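Pyridoxal 5'-phosphate synthase subunit PdxT (Thermus thermophilus, PDB 2YWD) probably hydrolyses glutamine to glutamate and ammonia, which is channelled to the partner subunit PdxS for pyridoxal 5'-phosphate synthesis. Local coordinates at residues Ile62-Glu65 and Val66-Arg69. Numbering follows the deposited sequence.
Sequences IEDE and VRKR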
loop_
_atom_site.group_PDB
_atom_site.type_symbol
_atom_site.label_atom_id
_atom_site.label_comp_id
_atom_site.label_asym_id
_atom_site.label_seq_id
_atom_site.Cartn_x
_atom_site.Cartn_y
_atom_site.Cartn_z
ATOM N N ILE A 62 -4.619 0.945 15.950
ATOM C CA ILE A 62 -4.851 0.272 14.675
ATOM C C ILE A 62 -3.608 -0.488 14.211
ATOM O O ILE A 62 -3.704 -1.619 13.739
ATOM C CB ILE A 62 -5.310 1.294 13.600
ATOM C CG1 ILE A 62 -6.709 1.810 13.971
ATOM C CG2 ILE A 62 -5.341 0.646 12.216
ATOM C CD1 ILE A 62 -7.201 2.980 13.137
ATOM N N GLU A 63 -2.441 0.122 14.374
ATOM C CA GLU A 63 -1.180 -0.507 13.979
ATOM C C GLU A 63 -1.019 -1.890 14.621
ATOM O O GLU A 63 -0.812 -2.891 13.937
ATOM C CB GLU A 63 -0.005 0.384 14.400
ATOM C CG GLU A 63 1.377 -0.172 14.049
ATOM C CD GLU A 63 2.489 0.512 14.830
ATOM O OE1 GLU A 63 2.480 1.757 14.914
ATOM O OE2 GLU A 63 3.379 -0.194 15.351
ATOM N N ASP A 64 -1.125 -1.939 15.944
ATOM C CA ASP A 64 -0.968 -3.186 16.679
ATOM C C ASP A 64 -1.988 -4.264 16.307
ATOM O O ASP A 64 -1.633 -5.436 16.180
ATOM C CB ASP A 64 -1.003 -2.884 18.178
ATOM C CG ASP A 64 0.120 -1.943 18.597
ATOM O OD1 ASP A 64 -0.061 -1.174 19.563
ATOM O OD2 ASP A 64 1.191 -1.979 17.953
ATOM N N GLU A 65 -3.247 -3.873 16.118
ATOM C CA GLU A 65 -4.284 -4.836 15.752
ATOM C C GLU A 65 -4.025 -5.363 14.343
ATOM O O GLU A 65 -4.190 -6.554 14.072
ATOM C CB GLU A 65 -5.666 -4.186 15.825
ATOM C CG GLU A 65 -6.841 -5.123 15.535
ATOM C CD GLU A 65 -6.886 -6.338 16.452
ATOM O OE1 GLU A 65 -6.414 -6.243 17.606
ATOM O OE2 GLU A 65 -7.408 -7.389 16.025
ATOM N N VAL A 66 -3.612 -4.480 13.441
ATOM C CA VAL A 66 -3.323 -4.908 12.083
ATOM C C VAL A 66 -2.162 -5.906 12.103
ATOM O O VAL A 66 -2.206 -6.932 11.421
ATOM C CB VAL A 66 -2.967 -3.707 11.179
ATOM C CG1 VAL A 66 -2.405 -4.198 9.865
ATOM C CG2 VAL A 66 -4.212 -2.859 10.926
ATOM N N ARG A 67 -1.126 -5.613 12.888
ATOM C CA ARG A 67 0.022 -6.512 12.974
ATOM C C ARG A 67 -0.440 -7.906 13.407
ATOM O O ARG A 67 -0.010 -8.925 12.855
ATOM C CB ARG A 67 1.060 -5.972 13.972
ATOM C CG ARG A 67 2.322 -6.825 14.060
ATOM C CD ARG A 67 3.398 -6.222 14.977
ATOM N NE ARG A 67 3.918 -4.947 14.481
ATOM C CZ ARG A 67 3.559 -3.754 14.943
ATOM N NH1 ARG A 67 2.674 -3.655 15.931
ATOM N NH2 ARG A 67 4.072 -2.653 14.405
ATOM N N LYS A 68 -1.325 -7.938 14.396
ATOM C CA LYS A 68 -1.864 -9.187 14.917
ATOM C C LYS A 68 -2.682 -9.923 13.851
ATOM O O LYS A 68 -2.539 -11.133 13.666
ATOM C CB LYS A 68 -2.741 -8.895 16.137
ATOM C CG LYS A 68 -3.429 -10.115 16.724
ATOM C CD LYS A 68 -4.415 -9.714 17.811
ATOM C CE LYS A 68 -5.186 -10.919 18.332
ATOM N NZ LYS A 68 -5.905 -11.626 17.233
ATOM N N ARG A 69 -3.532 -9.182 13.149
ATOM C CA ARG A 69 -4.375 -9.758 12.104
ATOM C C ARG A 69 -3.563 -10.350 10.949
ATOM O O ARG A 69 -3.871 -11.441 10.466
ATOM C CB ARG A 69 -5.345 -8.694 11.570
ATOM C CG ARG A 69 -6.428 -8.264 12.565
ATOM C CD ARG A 69 -7.451 -9.374 12.791
ATOM N NE ARG A 69 -8.123 -9.734 11.547
ATOM C CZ ARG A 69 -9.054 -8.991 10.956
ATOM N NH1 ARG A 69 -9.440 -7.843 11.502
ATOM N NH2 ARG A 69 -9.581 -9.381 9.803
HETATM O O HOH W 1 -9.405 -7.054 14.233
HETATM O O HOH W 2 -7.935 -10.038 16.836
#
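Arg67 reaches back along helix 62-71 to two acids of the preceding turn, an i to i-4 and i to i-3 salt-bridge network. Glu63 OE2 lies 2.7 Å from Arg67 NH2 in a practically straight bond. Asp64 OD2 takes Arg67 NH1 at 3.0 Å through its anti lone pair, with a more bent N-H angle of 136°. Both oxygens sit at the guanidinium edge within a few degrees of its plane, although the Glu63 carboxylate itself stands nearly upright to that plane (81°). The bend of Arg67 at chi3 (-64°), after an extended start, turns the guanidinium so that its edge meets the two acids. Two nitrogens held by separate carboxylates should limit rotation of the guanidinium. Beyond this shell, NH2 is further engaged by Leu100 O, and Glu63 OE1 pairs with Arg58 of helix 50-59, tying the network to the preceding helix. Arg67 N also bonds Glu63 O at 2.9 Å, the i to i-4 bond of the helix, so Glu63 and Arg67 are joined through both backbone and side chain. On the buried side, Ile62 CG2 meets Val66 CG2 at 3.9 Å. Glu65 acts through water: its OE2 accepts from two waters, one leading to Lys68 NZ, which also pairs with Glu72. Arg69, whose NE bonds Ser74 OG, presents NH1 at 2.8 Å to the other water, which lies 2.7 Å from Glu65 OE2.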